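Local coordinates for protein N-terminal cyanobactin protease (Planktothrix agardhii NIES-596, PDB 4H6W) that probably acts as a serine endopeptidase of the subtilisin (S8) family, the chain being the protease domain of a longer enzyme that matures cyanobactins such as prenylagaramides, at residues Ala235-Leu240 / Leu283-His288; Gln113-Gly118 / Gln147-Leu152. All coordinates share one frame; numbering follows the deposited sequence.

Going from the N terminus, contact 2 forms first: helix 104-116 ends in the turn at 113-118, and the chain returns at 147-152 to lie beside that turn. The loop contains most of the beta-alpha-beta crossover from strand 121-124 through helix 137-148 to the adjacent strand 152-156, with the short strand 128-130 on the way. Contact 1 closes a separate, later loop, in which helix 223-243 is followed by helix 250-259 and then meets helix 282-289 near the end of the modelled chain. The loops are in series, neither nested nor crossing. Their centres lie about 20 Å apart and their nearest atoms about 6 Å, yet helix 250-259 borders both contacts.

Contact 1 of 2, residues Ala235-Leu240 / Leu283-His288; sequences ALLLSL and LDAIEH
The long helix 223-243 of the subtilisin-like fold, which carries the predicted catalytic Ser224 in its first turn, meets the last modelled helix, 282-289, through two leucines, an alanine and an isoleucine. The segments 235-240 and 283-288 run in roughly the same direction, with an axis angle of 38°. Their axes come no closer than 11.2 Å, so side-chain ends bridge the gap. Leu237 reaches across with both methyls: CD2 rests on CG1 of Ile286 at 3.7 Å, while CD1 lies 4.2 Å from CB of Ala285. Its forked end therefore spans two successive residues of the partner helix. Ile286 offers its two branches to different leucines. Its chi1 of -61° sets CG1 beside the backbone N, on the branch that meets Leu237, and turns CG2 to the carbonyl side, where it lies 4.0 Å from CD2 of Leu240. Leu240 and Ile286 cross at about a right angle, whereas Leu237 comes over Ile286 more obliquely. Leu237 and Leu240, about one turn apart, both face Ile286 from the side of helix 223-243, each meeting a different branch. Beyond the pair, Leu237 also packs on Val253 and Leu257 of helix 250-259, and Ala285 touches Ser260 in the loop after it. All four touching residues are buried and only carbon atoms meet, with 144 Å² buried in total. The contact is therefore purely apolar, held by van der Waals and hydrophobic packing, and no directional bond between the two segments fixes how the helices are placed against each other.

Contact 2 of 2, residues Gln113-Gly118 / Gln147-Leu152; sequences QAVNNG and QENNVL
Val115, on the last turn of helix 104-116, divides its two methyls between Asn149 and Val151. CG2 meets CG2 of Val151 at 4.1 Å, methyl against methyl, while CG1 crosses the Asn149 side chain obliquely, 4.1 Å from its CG. A chi1 of 173° holds CG2 beside the valine's own backbone N, sending it to Val151, and places CG1 on the carbonyl side, where it meets Asn149. Asn149 supplies carbon to this contact: its CB and CG face the valine, and its ND2 is hydrogen-bonded to the carbonyl O of Leu145, one turn back.

The next shell fixes the turn that carries Val115. Gly118, with positive phi, is the C-prime residue of a Schellman motif; its N bonds to Val115 O at 3.0 Å, and Ala119 N returns to Ala114 O. Asn117 ND2 also reaches back to Gln113 O at 2.7 Å, nearly straight at 165°. On the other segment, the Asn150 amide hydrogen-bonds to Asp249 OD1, just before helix 250-259, and to the backbone N of Gln251 in its first turn.

Farther out, both valines pack on Ile122 of strand 121-124 and on Cys146 of helix 137-148. Leu152 pairs through its backbone with Asn120 and Ile122. The contact thus sets the end of helix 104-116 against the segment linking helix 137-148 to strand 152-156, beside the neighbouring strand 121-124.

Contact 1 of 2, residues Ala235-Leu240 / Leu283-His288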
# COMPACT_ATOMS: atom_id res chain seq x y z
N ALA A 235 -4.03 7.10 3.18
CA ALA A 235 -5.36 7.30 3.76
C ALA A 235 -5.33 8.35 4.88
O ALA A 235 -6.20 9.22 4.95
CB ALA A 235 -5.95 6.00 4.24
N LEU A 236 -4.30 8.30 5.73
CA LEU A 236 -4.16 9.31 6.78
C LEU A 236 -4.10 10.69 6.16
O LEU A 236 -4.72 11.63 6.66
CB LEU A 236 -2.94 9.04 7.65
CG LEU A 236 -3.05 7.81 8.56
CD1 LEU A 236 -1.86 7.73 9.49
CD2 LEU A 236 -4.37 7.84 9.33
N LEU A 237 -3.38 10.80 5.06
CA LEU A 237 -3.18 12.09 4.43
C LEU A 237 -4.46 12.61 3.80
O LEU A 237 -4.73 13.82 3.81
CB LEU A 237 -2.06 11.99 3.39
CG LEU A 237 -0.64 11.85 3.97
CD1 LEU A 237 0.35 11.64 2.84
CD2 LEU A 237 -0.26 13.07 4.81
N LEU A 238 -5.27 11.71 3.24
CA LEU A 238 -6.57 12.09 2.70
C LEU A 238 -7.51 12.54 3.83
O LEU A 238 -8.28 13.49 3.65
CB LEU A 238 -7.20 10.97 1.87
CG LEU A 238 -6.59 10.66 0.49
CD1 LEU A 238 -7.05 9.30 -0.05
CD2 LEU A 238 -6.87 11.77 -0.52
N SER A 239 -7.44 11.87 4.98
CA SER A 239 -8.28 12.21 6.14
C SER A 239 -7.89 13.59 6.67
O SER A 239 -8.76 14.37 7.09
CB SER A 239 -8.11 11.19 7.26
OG SER A 239 -8.37 9.87 6.79
N LEU A 240 -6.59 13.88 6.61
CA LEU A 240 -6.03 15.15 7.05
C LEU A 240 -6.52 16.33 6.18
O LEU A 240 -6.80 17.42 6.69
CB LEU A 240 -4.51 15.06 7.07
CG LEU A 240 -3.72 16.30 7.49
CD1 LEU A 240 -3.99 16.64 8.95
CD2 LEU A 240 -2.23 16.11 7.24
N LEU A 283 6.53 13.46 7.42
CA LEU A 283 6.50 14.88 7.81
C LEU A 283 6.59 15.79 6.59
O LEU A 283 5.82 16.74 6.45
CB LEU A 283 7.60 15.20 8.82
CG LEU A 283 7.33 14.59 10.19
CD1 LEU A 283 8.42 14.95 11.19
CD2 LEU A 283 5.95 15.03 10.68
N ASP A 284 7.53 15.46 5.71
CA ASP A 284 7.70 16.17 4.46
C ASP A 284 6.53 15.96 3.49
O ASP A 284 6.13 16.90 2.79
CB ASP A 284 9.04 15.81 3.85
CG ASP A 284 10.23 16.29 4.69
OD1 ASP A 284 10.02 17.07 5.65
OD2 ASP A 284 11.37 15.89 4.39
N ALA A 285 5.94 14.75 3.48
CA ALA A 285 4.71 14.50 2.72
C ALA A 285 3.56 15.43 3.11
O ALA A 285 2.89 16.03 2.26
CB ALA A 285 4.29 13.05 2.85
N ILE A 286 3.35 15.58 4.42
CA ILE A 286 2.38 16.55 4.94
C ILE A 286 2.70 17.96 4.42
O ILE A 286 1.83 18.66 3.89
CB ILE A 286 2.37 16.53 6.49
CG1 ILE A 286 1.97 15.13 6.97
CG2 ILE A 286 1.45 17.62 7.05
CD1 ILE A 286 2.32 14.81 8.41
N GLU A 287 3.97 18.36 4.56
CA GLU A 287 4.42 19.68 4.15
C GLU A 287 4.14 19.93 2.67
O GLU A 287 3.57 20.95 2.32
CB GLU A 287 5.90 19.88 4.46
CG GLU A 287 6.40 21.29 4.18
CD GLU A 287 7.78 21.58 4.76
OE1 GLU A 287 7.97 21.43 6.00
OE2 GLU A 287 8.68 21.97 3.98
N HIS A 288 4.52 18.98 1.81
CA HIS A 288 4.26 19.08 0.38
C HIS A 288 2.78 19.11 -0.01
O HIS A 288 2.40 19.75 -0.98
CB HIS A 288 4.96 17.96 -0.35
CG HIS A 288 6.40 18.24 -0.62
ND1 HIS A 288 7.38 17.27 -0.54
CD2 HIS A 288 7.04 19.39 -0.95
CE1 HIS A 288 8.55 17.81 -0.82
NE2 HIS A 288 8.37 19.09 -1.07

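Contact 2 of 2, residues Gln113-Gly118 / Gln147-Leu152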
# COMPACT_ATOMS: atom_id res chain seq x y z
N GLN A 113 -14.21 -3.22 -9.55
CA GLN A 113 -15.20 -3.34 -8.49
C GLN A 113 -14.88 -2.40 -7.32
O GLN A 113 -15.78 -1.74 -6.78
CB GLN A 113 -15.33 -4.78 -8.02
CG GLN A 113 -16.61 -5.02 -7.25
CD GLN A 113 -16.77 -6.47 -6.81
OE1 GLN A 113 -15.80 -7.24 -6.83
NE2 GLN A 113 -18.00 -6.84 -6.42
N ALA A 114 -13.59 -2.33 -6.96
CA ALA A 114 -13.13 -1.41 -5.91
C ALA A 114 -13.51 0.02 -6.25
O ALA A 114 -14.01 0.76 -5.39
CB ALA A 114 -11.63 -1.54 -5.70
N VAL A 115 -13.31 0.41 -7.50
CA VAL A 115 -13.65 1.77 -7.93
C VAL A 115 -15.16 2.05 -7.84
O VAL A 115 -15.57 3.06 -7.26
CB VAL A 115 -13.12 2.07 -9.34
CG1 VAL A 115 -13.63 3.43 -9.82
CG2 VAL A 115 -11.60 2.05 -9.34
N ASN A 116 -15.98 1.15 -8.36
CA ASN A 116 -17.43 1.36 -8.35
C ASN A 116 -18.05 1.33 -6.95
O ASN A 116 -19.18 1.77 -6.76
CB ASN A 116 -18.13 0.38 -9.31
CG ASN A 116 -17.64 0.51 -10.75
OD1 ASN A 116 -17.15 1.56 -11.19
ND2 ASN A 116 -17.75 -0.58 -11.49
N ASN A 117 -17.31 0.81 -5.97
CA ASN A 117 -17.78 0.77 -4.60
C ASN A 117 -17.19 1.90 -3.73
O ASN A 117 -17.31 1.89 -2.49
CB ASN A 117 -17.57 -0.62 -3.99
CG ASN A 117 -18.55 -1.65 -4.56
OD1 ASN A 117 -19.58 -1.96 -3.94
ND2 ASN A 117 -18.25 -2.17 -5.76
N GLY A 118 -16.56 2.86 -4.40
CA GLY A 118 -16.06 4.08 -3.77
C GLY A 118 -14.76 3.99 -2.99
O GLY A 118 -14.59 4.71 -2.01
N GLN A 147 -7.46 6.55 -12.92
CA GLN A 147 -7.04 7.90 -13.31
C GLN A 147 -8.26 8.80 -13.48
O GLN A 147 -8.28 9.92 -12.98
CB GLN A 147 -6.24 7.88 -14.61
CG GLN A 147 -5.87 9.26 -15.15
CD GLN A 147 -4.82 9.95 -14.29
OE1 GLN A 147 -3.93 9.31 -13.73
NE2 GLN A 147 -4.93 11.28 -14.19
N GLU A 148 -9.27 8.29 -14.17
CA GLU A 148 -10.48 9.06 -14.46
C GLU A 148 -11.32 9.37 -13.23
O GLU A 148 -12.07 10.35 -13.23
CB GLU A 148 -11.32 8.36 -15.53
CG GLU A 148 -10.63 8.32 -16.89
CD GLU A 148 -11.29 7.38 -17.89
OE1 GLU A 148 -12.09 6.50 -17.48
OE2 GLU A 148 -10.99 7.52 -19.10
N ASN A 149 -11.22 8.54 -12.20
CA ASN A 149 -12.06 8.70 -11.01
C ASN A 149 -11.28 9.18 -9.80
O ASN A 149 -11.81 9.19 -8.68
CB ASN A 149 -12.78 7.38 -10.68
CG ASN A 149 -13.94 7.09 -11.61
OD1 ASN A 149 -15.10 7.22 -11.23
ND2 ASN A 149 -13.63 6.68 -12.84
N ASN A 150 -10.03 9.56 -10.03
CA ASN A 150 -9.10 9.97 -8.97
C ASN A 150 -8.99 8.96 -7.83
O ASN A 150 -9.16 9.31 -6.65
CB ASN A 150 -9.45 11.37 -8.44
CG ASN A 150 -8.27 12.03 -7.75
OD1 ASN A 150 -7.20 11.42 -7.57
ND2 ASN A 150 -8.45 13.29 -7.35
N VAL A 151 -8.72 7.71 -8.18
CA VAL A 151 -8.43 6.65 -7.21
C VAL A 151 -6.95 6.33 -7.32
O VAL A 151 -6.45 6.14 -8.42
CB VAL A 151 -9.23 5.36 -7.51
CG1 VAL A 151 -8.90 4.26 -6.52
CG2 VAL A 151 -10.72 5.65 -7.51
N LEU A 152 -6.25 6.29 -6.18
CA LEU A 152 -4.82 5.95 -6.16
C LEU A 152 -4.55 4.45 -5.98
O LEU A 152 -4.93 3.86 -4.97
CB LEU A 152 -4.10 6.72 -5.05
CG LEU A 152 -2.60 6.47 -4.85
CD1 LEU A 152 -1.77 6.78 -6.10
CD2 LEU A 152 -2.15 7.31 -3.66